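Local coordinates for CYTH domain-containing protein (Pyrococcus horikoshii, PDB 2EEN), which is of unknown function but, as a CYTH-domain protein, probably binds a triphosphate-bearing substrate, with metal ions, in the tunnel of its antiparallel beta barrel, at residues Ile33-Pro38 with Lys91-Leu96; Arg52-Asn57 with Arg111-Val116; Ile122-Val127 with Lys132-Glu137. One frame throughout, in Å; residues are numbered along the deposited sequence.

Contact 1: residues Ile33-Pro38 with Lys91-Leu96; sequences IYYQHP and KYFELL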
loop_
_atom_site.group_PDB
_atom_site.type_symbol
_atom_site.label_atom_id
_atom_site.label_comp_id
_atom_site.label_asym_id
_atom_site.label_seq_id
_atom_site.Cartn_x
_atom_site.Cartn_y
_atom_site.Cartn_z
ATOM N N ILE A 33 -2.522 -2.922 13.631
ATOM C CA ILE A 33 -3.111 -4.181 13.229
ATOM C C ILE A 33 -2.010 -4.878 12.445
ATOM O O ILE A 33 -1.510 -4.342 11.451
ATOM C CB ILE A 33 -4.355 -4.007 12.323
ATOM C CG1 ILE A 33 -5.499 -3.339 13.098
ATOM C CG2 ILE A 33 -4.833 -5.368 11.857
ATOM C CD1 ILE A 33 -6.799 -3.251 12.350
ATOM N N TYR A 34 -1.599 -6.049 12.918
ATOM C CA TYR A 34 -0.564 -6.808 12.234
ATOM C C TYR A 34 -1.207 -7.899 11.407
ATOM O O TYR A 34 -2.193 -8.505 11.827
ATOM C CB TYR A 34 0.410 -7.415 13.236
ATOM C CG TYR A 34 1.386 -6.410 13.770
ATOM C CD1 TYR A 34 2.592 -6.165 13.118
ATOM C CD2 TYR A 34 1.099 -5.690 14.927
ATOM C CE1 TYR A 34 3.490 -5.225 13.612
ATOM C CE2 TYR A 34 1.992 -4.746 15.426
ATOM C CZ TYR A 34 3.181 -4.521 14.763
ATOM O OH TYR A 34 4.054 -3.583 15.252
ATOM N N TYR A 35 -0.631 -8.152 10.239
ATOM C CA TYR A 35 -1.153 -9.133 9.302
ATOM C C TYR A 35 -0.260 -10.316 9.023
ATOM O O TYR A 35 0.952 -10.262 9.216
ATOM C CB TYR A 35 -1.433 -8.442 7.972
ATOM C CG TYR A 35 -2.493 -7.392 8.064
ATOM C CD1 TYR A 35 -2.165 -6.076 8.377
ATOM C CD2 TYR A 35 -3.834 -7.712 7.862
ATOM C CE1 TYR A 35 -3.146 -5.101 8.485
ATOM C CE2 TYR A 35 -4.820 -6.748 7.965
ATOM C CZ TYR A 35 -4.470 -5.446 8.276
ATOM O OH TYR A 35 -5.444 -4.485 8.370
ATOM N N GLN A 36 -0.884 -11.395 8.561
ATOM C CA GLN A 36 -0.164 -12.591 8.168
ATOM C C GLN A 36 -0.225 -12.587 6.654
ATOM O O GLN A 36 -1.209 -12.140 6.065
ATOM C CB GLN A 36 -0.845 -13.850 8.704
ATOM C CG GLN A 36 -0.242 -15.157 8.191
ATOM C CD GLN A 36 1.243 -15.310 8.505
ATOM O OE1 GLN A 36 2.090 -14.617 7.934
ATOM N NE2 GLN A 36 1.563 -16.224 9.420
ATOM N N HIS A 37 0.844 -13.064 6.037
ATOM C CA HIS A 37 0.943 -13.145 4.593
ATOM C C HIS A 37 0.081 -14.316 4.132
ATOM O O HIS A 37 -0.017 -15.331 4.812
ATOM C CB HIS A 37 2.401 -13.367 4.213
ATOM C CG HIS A 37 2.689 -13.186 2.758
ATOM N ND1 HIS A 37 2.374 -14.136 1.808
ATOM C CD2 HIS A 37 3.284 -12.169 2.092
ATOM C CE1 HIS A 37 2.765 -13.710 0.620
ATOM N NE2 HIS A 37 3.322 -12.519 0.765
ATOM N N PRO A 38 -0.559 -14.185 2.967
ATOM C CA PRO A 38 -1.407 -15.272 2.469
ATOM C C PRO A 38 -0.662 -16.527 2.025
ATOM O O PRO A 38 -1.220 -17.624 2.054
ATOM C CB PRO A 38 -2.153 -14.616 1.308
ATOM C CG PRO A 38 -1.146 -13.616 0.790
ATOM C CD PRO A 38 -0.630 -13.008 2.085
ATOM N N LYS A 91 -10.368 1.461 2.861
ATOM C CA LYS A 91 -10.055 0.788 1.610
ATOM C C LYS A 91 -8.777 -0.024 1.740
ATOM O O LYS A 91 -8.665 -1.110 1.161
ATOM C CB LYS A 91 -9.921 1.800 0.476
ATOM C CG LYS A 91 -11.230 2.488 0.158
ATOM C CD LYS A 91 -11.128 3.291 -1.116
ATOM C CE LYS A 91 -12.489 3.807 -1.539
ATOM N NZ LYS A 91 -12.414 4.493 -2.862
ATOM N N TYR A 92 -7.809 0.493 2.494
ATOM C CA TYR A 92 -6.569 -0.246 2.681
ATOM C C TYR A 92 -6.867 -1.520 3.469
ATOM O O TYR A 92 -6.335 -2.586 3.165
ATOM C CB TYR A 92 -5.525 0.615 3.404
ATOM C CG TYR A 92 -4.843 1.623 2.500
ATOM C CD1 TYR A 92 -5.422 2.862 2.230
ATOM C CD2 TYR A 92 -3.622 1.324 1.895
ATOM C CE1 TYR A 92 -4.800 3.781 1.381
ATOM C CE2 TYR A 92 -2.995 2.233 1.048
ATOM C CZ TYR A 92 -3.588 3.458 0.795
ATOM O OH TYR A 92 -2.960 4.365 -0.036
ATOM N N PHE A 93 -7.728 -1.416 4.476
ATOM C CA PHE A 93 -8.099 -2.592 5.254
ATOM C C PHE A 93 -8.771 -3.613 4.343
ATOM O O PHE A 93 -8.501 -4.811 4.421
ATOM C CB PHE A 93 -9.063 -2.219 6.383
ATOM C CG PHE A 93 -8.399 -1.571 7.557
ATOM C CD1 PHE A 93 -7.396 -2.231 8.253
ATOM C CD2 PHE A 93 -8.773 -0.299 7.970
ATOM C CE1 PHE A 93 -6.774 -1.635 9.344
ATOM C CE2 PHE A 93 -8.155 0.305 9.061
ATOM C CZ PHE A 93 -7.153 -0.367 9.746
ATOM N N GLU A 94 -9.652 -3.132 3.476
ATOM C CA GLU A 94 -10.367 -4.006 2.558
ATOM C C GLU A 94 -9.417 -4.630 1.533
ATOM O O GLU A 94 -9.527 -5.814 1.212
ATOM C CB GLU A 94 -11.473 -3.214 1.854
ATOM C CG GLU A 94 -12.396 -4.048 0.987
ATOM C CD GLU A 94 -13.531 -3.229 0.398
ATOM O OE1 GLU A 94 -13.257 -2.149 -0.169
ATOM O OE2 GLU A 94 -14.695 -3.666 0.497
ATOM N N LEU A 95 -8.484 -3.832 1.030
ATOM C CA LEU A 95 -7.523 -4.315 0.045
ATOM C C LEU A 95 -6.691 -5.460 0.615
ATOM O O LEU A 95 -6.535 -6.509 -0.010
ATOM C CB LEU A 95 -6.598 -3.175 -0.391
ATOM C CG LEU A 95 -5.486 -3.575 -1.363
ATOM C CD1 LEU A 95 -6.092 -4.270 -2.575
ATOM C CD2 LEU A 95 -4.704 -2.337 -1.781
ATOM N N LEU A 96 -6.150 -5.254 1.806
ATOM C CA LEU A 96 -5.356 -6.293 2.437
ATOM C C LEU A 96 -6.179 -7.567 2.618
ATOM O O LEU A 96 -5.706 -8.656 2.332
ATOM C CB LEU A 96 -4.822 -5.806 3.788
ATOM C CG LEU A 96 -3.720 -4.744 3.714
ATOM C CD1 LEU A 96 -3.240 -4.406 5.116
ATOM C CD2 LEU A 96 -2.561 -5.270 2.879
#

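Contact 2: residues Arg52-Asn57 with Arg111-Val116; sequences RIKRFN and REKYYV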
loop_
_atom_site.group_PDB
_atom_site.type_symbol
_atom_site.label_atom_id
_atom_site.label_comp_id
_atom_site.label_asym_id
_atom_site.label_seq_id
_atom_site.Cartn_x
_atom_site.Cartn_y
_atom_site.Cartn_z
ATOM N N ARG A 52 -0.898 1.117 11.091
ATOM C CA ARG A 52 -0.881 1.830 12.355
ATOM C C ARG A 52 -1.718 3.084 12.314
ATOM O O ARG A 52 -1.632 3.867 11.371
ATOM C CB ARG A 52 0.543 2.236 12.727
ATOM C CG ARG A 52 0.592 3.361 13.755
ATOM C CD ARG A 52 2.008 3.573 14.238
ATOM N NE ARG A 52 2.498 2.374 14.909
ATOM C CZ ARG A 52 3.753 2.191 15.302
ATOM N NH1 ARG A 52 4.669 3.130 15.089
ATOM N NH2 ARG A 52 4.088 1.067 15.916
ATOM N N ILE A 53 -2.537 3.259 13.344
ATOM C CA ILE A 53 -3.341 4.462 13.474
ATOM C C ILE A 53 -2.687 5.189 14.638
ATOM O O ILE A 53 -2.593 4.653 15.743
ATOM C CB ILE A 53 -4.811 4.149 13.805
ATOM C CG1 ILE A 53 -5.441 3.349 12.660
ATOM C CG2 ILE A 53 -5.576 5.454 14.019
ATOM C CD1 ILE A 53 -6.879 2.925 12.916
ATOM N N LYS A 54 -2.211 6.398 14.369
ATOM C CA LYS A 54 -1.528 7.212 15.362
ATOM C C LYS A 54 -2.404 8.412 15.704
ATOM O O LYS A 54 -2.822 9.155 14.818
ATOM C CB LYS A 54 -0.189 7.671 14.776
ATOM C CG LYS A 54 0.738 8.405 15.725
ATOM C CD LYS A 54 2.004 8.837 14.988
ATOM C CE LYS A 54 2.775 7.640 14.444
ATOM N NZ LYS A 54 3.948 8.052 13.613
ATOM N N ARG A 55 -2.688 8.589 16.988
ATOM C CA ARG A 55 -3.519 9.695 17.441
ATOM C C ARG A 55 -2.740 10.617 18.382
ATOM O O ARG A 55 -2.143 10.162 19.359
ATOM C CB ARG A 55 -4.756 9.158 18.165
ATOM C CG ARG A 55 -5.513 8.062 17.416
ATOM C CD ARG A 55 -6.714 7.585 18.223
ATOM N NE ARG A 55 -7.320 6.363 17.688
ATOM C CZ ARG A 55 -8.058 6.300 16.584
ATOM N NH1 ARG A 55 -8.301 7.394 15.871
ATOM N NH2 ARG A 55 -8.560 5.137 16.194
ATOM N N PHE A 56 -2.750 11.913 18.082
ATOM C CA PHE A 56 -2.063 12.901 18.907
ATOM C C PHE A 56 -2.638 14.284 18.620
ATOM O O PHE A 56 -3.042 14.565 17.499
ATOM C CB PHE A 56 -0.559 12.888 18.607
ATOM C CG PHE A 56 -0.224 13.165 17.171
ATOM C CD1 PHE A 56 -0.080 14.469 16.709
ATOM C CD2 PHE A 56 -0.084 12.118 16.269
ATOM C CE1 PHE A 56 0.191 14.722 15.371
ATOM C CE2 PHE A 56 0.186 12.362 14.930
ATOM C CZ PHE A 56 0.326 13.666 14.479
ATOM N N ASN A 57 -2.695 15.128 19.644
ATOM C CA ASN A 57 -3.214 16.489 19.498
ATOM C C ASN A 57 -4.474 16.671 18.640
ATOM O O ASN A 57 -4.574 17.643 17.885
ATOM C CB ASN A 57 -2.119 17.387 18.943
ATOM C CG ASN A 57 -1.174 17.864 20.006
ATOM O OD1 ASN A 57 -0.431 17.081 20.595
ATOM N ND2 ASN A 57 -1.200 19.164 20.267
ATOM N N ARG A 111 2.305 6.234 23.543
ATOM C CA ARG A 111 3.730 6.455 23.368
ATOM C C ARG A 111 4.052 7.916 23.600
ATOM O O ARG A 111 3.511 8.793 22.928
ATOM C CB ARG A 111 4.148 5.999 21.969
ATOM C CG ARG A 111 5.530 6.473 21.516
ATOM C CD ARG A 111 5.979 5.754 20.248
ATOM N NE ARG A 111 6.369 4.370 20.522
ATOM C CZ ARG A 111 6.695 3.477 19.592
ATOM N NH1 ARG A 111 6.679 3.808 18.303
ATOM N NH2 ARG A 111 7.053 2.250 19.951
ATOM N N GLU A 112 4.917 8.173 24.574
ATOM C CA GLU A 112 5.333 9.539 24.867
ATOM C C GLU A 112 6.720 9.645 24.254
ATOM O O GLU A 112 7.613 8.886 24.620
ATOM C CB GLU A 112 5.409 9.794 26.368
ATOM C CG GLU A 112 4.063 9.995 27.048
ATOM C CD GLU A 112 4.193 10.161 28.554
ATOM O OE1 GLU A 112 5.178 10.783 29.007
ATOM O OE2 GLU A 112 3.305 9.681 29.289
ATOM N N LYS A 113 6.893 10.580 23.323
ATOM C CA LYS A 113 8.170 10.762 22.642
ATOM C C LYS A 113 9.001 11.862 23.275
ATOM O O LYS A 113 8.482 12.926 23.615
ATOM C CB LYS A 113 7.943 11.108 21.171
ATOM C CG LYS A 113 7.315 10.013 20.333
ATOM C CD LYS A 113 7.260 10.459 18.875
ATOM C CE LYS A 113 6.667 9.399 17.968
ATOM N NZ LYS A 113 6.612 9.887 16.562
ATOM N N TYR A 114 10.294 11.593 23.413
ATOM C CA TYR A 114 11.239 12.532 24.002
ATOM C C TYR A 114 12.455 12.735 23.121
ATOM O O TYR A 114 12.972 11.796 22.524
ATOM C CB TYR A 114 11.696 12.023 25.375
ATOM C CG TYR A 114 10.594 12.056 26.388
ATOM C CD1 TYR A 114 9.629 11.045 26.428
ATOM C CD2 TYR A 114 10.444 13.149 27.244
ATOM C CE1 TYR A 114 8.545 11.128 27.285
ATOM C CE2 TYR A 114 9.356 13.240 28.104
ATOM C CZ TYR A 114 8.410 12.224 28.115
ATOM O OH TYR A 114 7.310 12.321 28.939
ATOM N N TYR A 115 12.905 13.983 23.038
ATOM C CA TYR A 115 14.083 14.329 22.255
ATOM C C TYR A 115 15.334 14.048 23.089
ATOM O O TYR A 115 15.477 14.580 24.183
ATOM C CB TYR A 115 14.044 15.817 21.902
ATOM C CG TYR A 115 15.271 16.308 21.168
ATOM C CD1 TYR A 115 15.349 16.247 19.779
ATOM C CD2 TYR A 115 16.357 16.836 21.864
ATOM C CE1 TYR A 115 16.478 16.708 19.101
ATOM C CE2 TYR A 115 17.492 17.296 21.191
ATOM C CZ TYR A 115 17.540 17.229 19.817
ATOM O OH TYR A 115 18.653 17.694 19.157
ATOM N N VAL A 116 16.232 13.207 22.583
ATOM C CA VAL A 116 17.465 12.894 23.307
ATOM C C VAL A 116 18.599 13.744 22.764
ATOM O O VAL A 116 19.251 14.484 23.506
ATOM C CB VAL A 116 17.824 11.409 23.165
ATOM C CG1 VAL A 116 19.182 11.123 23.809
ATOM C CG2 VAL A 116 16.751 10.577 23.825
HETATM O O HOH W 1 6.909 1.743 16.070
#

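Contact 3: residues Ile122-Val127 with Lys132-Glu137; sequences ITLDEV and KFIEIE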
loop_
_atom_site.group_PDB
_atom_site.type_symbol
_atom_site.label_atom_id
_atom_site.label_comp_id
_atom_site.label_asym_id
_atom_site.label_seq_id
_atom_site.Cartn_x
_atom_site.Cartn_y
_atom_site.Cartn_z
ATOM N N ILE A 122 13.555 8.935 22.204
ATOM C CA ILE A 122 13.184 7.905 23.165
ATOM C C ILE A 122 11.673 7.904 23.300
ATOM O O ILE A 122 11.043 8.957 23.291
ATOM C CB ILE A 122 13.797 8.188 24.552
ATOM C CG1 ILE A 122 15.179 7.551 24.638
ATOM C CG2 ILE A 122 12.881 7.659 25.667
ATOM C CD1 ILE A 122 15.925 7.939 25.886
ATOM N N THR A 123 11.079 6.724 23.423
ATOM C CA THR A 123 9.642 6.674 23.606
ATOM C C THR A 123 9.297 5.867 24.838
ATOM O O THR A 123 9.918 4.838 25.115
ATOM C CB THR A 123 8.929 6.067 22.383
ATOM O OG1 THR A 123 9.375 4.719 22.173
ATOM C CG2 THR A 123 9.231 6.893 21.150
ATOM N N LEU A 124 8.332 6.362 25.599
ATOM C CA LEU A 124 7.875 5.657 26.787
ATOM C C LEU A 124 6.582 5.016 26.320
ATOM O O LEU A 124 5.620 5.711 25.998
ATOM C CB LEU A 124 7.600 6.627 27.931
ATOM C CG LEU A 124 8.772 7.524 28.329
ATOM C CD1 LEU A 124 8.382 8.297 29.576
ATOM C CD2 LEU A 124 10.026 6.684 28.567
ATOM N N ASP A 125 6.576 3.688 26.266
ATOM C CA ASP A 125 5.411 2.953 25.789
ATOM C C ASP A 125 4.627 2.240 26.877
ATOM O O ASP A 125 5.199 1.558 27.714
ATOM C CB ASP A 125 5.829 1.894 24.765
ATOM C CG ASP A 125 6.496 2.477 23.540
ATOM O OD1 ASP A 125 6.432 3.710 23.329
ATOM O OD2 ASP A 125 7.079 1.683 22.774
ATOM N N GLU A 126 3.308 2.410 26.857
ATOM C CA GLU A 126 2.423 1.718 27.793
ATOM C C GLU A 126 1.609 0.855 26.844
ATOM O O GLU A 126 0.683 1.339 26.203
ATOM C CB GLU A 126 1.506 2.700 28.520
ATOM C CG GLU A 126 0.586 2.039 29.527
ATOM C CD GLU A 126 1.337 1.470 30.718
ATOM O OE1 GLU A 126 1.916 2.268 31.486
ATOM O OE2 GLU A 126 1.353 0.233 30.888
ATOM N N VAL A 127 1.969 -0.421 26.753
ATOM C CA VAL A 127 1.323 -1.342 25.826
ATOM C C VAL A 127 0.242 -2.172 26.491
ATOM O O VAL A 127 0.498 -2.860 27.476
ATOM C CB VAL A 127 2.378 -2.281 25.212
ATOM C CG1 VAL A 127 1.763 -3.171 24.149
ATOM C CG2 VAL A 127 3.517 -1.440 24.631
ATOM N N LYS A 132 4.752 -1.532 30.574
ATOM C CA LYS A 132 5.661 -0.451 30.204
ATOM C C LYS A 132 6.981 -0.862 29.561
ATOM O O LYS A 132 7.660 -1.785 30.016
ATOM C CB LYS A 132 5.978 0.398 31.435
ATOM C CG LYS A 132 4.787 1.102 32.040
ATOM C CD LYS A 132 5.204 1.893 33.273
ATOM C CE LYS A 132 4.108 2.845 33.728
ATOM N NZ LYS A 132 2.827 2.143 34.005
ATOM N N PHE A 133 7.335 -0.149 28.498
ATOM C CA PHE A 133 8.584 -0.374 27.783
ATOM C C PHE A 133 9.163 0.977 27.413
ATOM O O PHE A 133 8.481 2.003 27.474
ATOM C CB PHE A 133 8.368 -1.142 26.479
ATOM C CG PHE A 133 7.921 -2.554 26.671
ATOM C CD1 PHE A 133 6.617 -2.829 27.057
ATOM C CD2 PHE A 133 8.799 -3.607 26.456
ATOM C CE1 PHE A 133 6.190 -4.141 27.233
ATOM C CE2 PHE A 133 8.383 -4.931 26.629
ATOM C CZ PHE A 133 7.073 -5.194 27.014
ATOM N N ILE A 134 10.432 0.963 27.036
ATOM C CA ILE A 134 11.097 2.171 26.599
ATOM C C ILE A 134 11.856 1.811 25.334
ATOM O O ILE A 134 12.543 0.788 25.264
ATOM C CB ILE A 134 12.067 2.730 27.661
ATOM C CG1 ILE A 134 12.719 4.008 27.117
ATOM C CG2 ILE A 134 13.114 1.686 28.037
ATOM C CD1 ILE A 134 13.471 4.803 28.150
ATOM N N GLU A 135 11.695 2.636 24.311
ATOM C CA GLU A 135 12.379 2.399 23.059
ATOM C C GLU A 135 13.235 3.604 22.747
ATOM O O GLU A 135 12.978 4.703 23.242
ATOM C CB GLU A 135 11.377 2.165 21.925
ATOM C CG GLU A 135 10.730 0.783 21.954
ATOM C CD GLU A 135 9.882 0.494 20.723
ATOM O OE1 GLU A 135 10.182 1.043 19.642
ATOM O OE2 GLU A 135 8.924 -0.303 20.828
ATOM N N ILE A 136 14.275 3.372 21.962
ATOM C CA ILE A 136 15.161 4.437 21.528
ATOM C C ILE A 136 15.528 4.132 20.085
ATOM O O ILE A 136 15.705 2.968 19.704
ATOM C CB ILE A 136 16.425 4.543 22.417
ATOM C CG1 ILE A 136 17.200 5.813 22.046
ATOM C CG2 ILE A 136 17.295 3.291 22.266
ATOM C CD1 ILE A 136 18.245 6.213 23.079
ATOM N N GLU A 137 15.618 5.172 19.268
ATOM C CA GLU A 137 15.937 4.987 17.864
ATOM C C GLU A 137 16.724 6.133 17.268
ATOM O O GLU A 137 16.669 7.268 17.748
ATOM C CB GLU A 137 14.654 4.825 17.055
ATOM C CG GLU A 137 13.678 5.971 17.270
ATOM C CD GLU A 137 12.742 6.176 16.099
ATOM O OE1 GLU A 137 13.178 6.768 15.088
ATOM O OE2 GLU A 137 11.574 5.747 16.187
HETATM O O HOH W 2 1.777 -0.758 33.288
#

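Contact 1: residues Ile33-Pro38 with Lys91-Leu96
Tyr35 on strand 23-36 and Leu96 and Phe93 on helix 89-98 make most of this contact, with Ile33 joining at one end. From its CB outward, Tyr35 heads for the helix, and with CG anti to the carbonyl carbon (chi1 -64°) the ring slides in between the strand and the helix. The flat of the ring is met by a single methyl: Leu96 CD1 sits over one face as a CH-pi contact, 3.7 Å from the ring centroid. It leans toward the rim, so its shortest approach, 3.4 Å, is to Tyr35 CE1. At the tip, Tyr35 OH lies 3.0 Å from Phe93 CD1, in the plane of the Phe93 ring and at its edge. The oxygen therefore faces ring hydrogens, which are probably slightly positive, instead of the electron-rich face. The two aromatic side chains run roughly perpendicular to each other. Phe93 meets Ile33 as well: Ile33 CD1 comes obliquely to 3.4 Å from Phe93 CE1.

Ile51 of the neighbouring strand 48-56 lies against Tyr35, Phe93 and Leu96, and Phe101 packs on Tyr35 and Leu96. Beyond Leu96 and Phe93, the helix turns Tyr92 toward the second subunit, where its OH bonds with the OH of Tyr92 of that subunit. With no hydrogen bond across it, the contact is aromatic and aliphatic packing of a helix on a beta sheet, running nearly along the strand at 21°, here on the outside of the CYTH barrel beside the dimer interface.

Contact 2: residues Arg52-Asn57 with Arg111-Val116
Arg111 meets Arg52 across the width of an intervening strand. Strand 23-36 runs between strands 48-56 and 102-117, so only long side chains passing over it can bridge the gap; the nearest CA pair, Lys54 and Arg111, is 9.6 Å apart. Arg111 extends with CG anti to the backbone N (chi1 166°) and then bends at chi3, and Arg52 does the same from its own strand. Arg52 NH1 and Arg111 NH1 end up 3.9 Å apart, with the guanidinium planes almost perpendicular, at 88°. One water joins them. It lies in the plane of each group at its edge, accepting a hydrogen bond of 2.8 Å from Arg52 NH1 and one of 3.1 Å from Arg111 NH1. The main ionic partners lie elsewhere: Asp32 takes Arg52 NE, Asp125 takes Arg111 NH2, and both arginines rest on His30.

Next along the strand, Glu112 turns to the other side of the sheet. Its OE1 accepts a 2.6 Å bond from Tyr114 OH, met nearly along the C-O axis and in the plane of the tyrosine ring, and forms a salt bridge with Arg19 too.

Lys113 returns to the side of Arg111. A bend at chi3 of Lys54 (-61°) carries that amine across, leaving Lys54 NZ 4.4 Å from Lys113 NZ, while Glu28 forms a salt bridge with Lys113.

Tyr114, the next residue, packs against Phe24 and Val18. Four basic side chains converging on one side of the sheet, interleaved with carboxylates, are consistent with the lining of the CYTH tunnel, where such groups typically receive the phosphates of the substrate.

Contact 3: residues Ile122-Val127 with Lys132-Glu137
Thr123 with Glu135 and Asp125 with Phe133 are the hydrogen-bonded pairs of this antiparallel hairpin. Each is closed by two amide-carbonyl bonds, such as Thr123 N to Glu135 O at 2.8 Å. Between them, CA-H...O contacts such as Ile134 CA to Thr123 O tighten the seam.

Apolar packing fills one face. Ile134 CD1 wedges between Ile122 CG2, at 3.8 Å, and Leu124 CD2; Leu124 and Ile134 run alongside each other in the same direction. Ile122 CG1 rests on Ile136 CD1, and helix 146-160 covers the three isoleucines.

At the end of that face nearer the turn, the contact becomes ionic. Glu126 bends at chi2 (68°), which folds its carboxylate back over Lys132, and the amine meets the syn lone pair of OE1, with Lys132 NZ 2.7 Å from Glu126 OE1. A water donates to Glu126 OE2 at 2.6 Å and accepts from Lys132 NZ, closing a ring around the salt bridge. With an alanine here, Lys132 would probably keep little more than its long, weak pairing to Asp12, its amine no longer fixed and the water without its carboxylate acceptor.

The face of Thr123, Asp125, Phe133 and Glu135 brings two acids together. Asp125 OD2 and Glu135 OE2 stand 3.3 Å apart, their carboxylate planes 73° to each other, while Thr123 OG1 gives Asp125 OD1 a weak bond. Arg111 and Tyr170 both hold Asp125 OD2, and Glu5 of the ExExK signature comes close to Glu135. Such crowded carboxylates beside arginine and lysine fit the metal- and triphosphate-binding interior known in CYTH relatives.

In the fold
All three contacts belong to one antiparallel sheet, but they use it differently. Contact 3 is buried and built on main-chain bonds between neighbouring strands; contact 2 is partly buried and spans a strand by side chains alone; contact 1, also partly buried, sets a helix on the outside, near the second subunit. Contacts 2 and 3 are continuous: strand 102-117 pairs with strand 120-127 through Tyr114 N to Ile122 O. Contact 1 is about 23 Å and 26 Å from them, centre to centre, yet shares strands 23-36 and 48-56 with the surroundings of contact 2. The charged clusters of contacts 2 and 3 probably face the barrel interior; contact 1 and most of contact 3's helix-covered face are apolar.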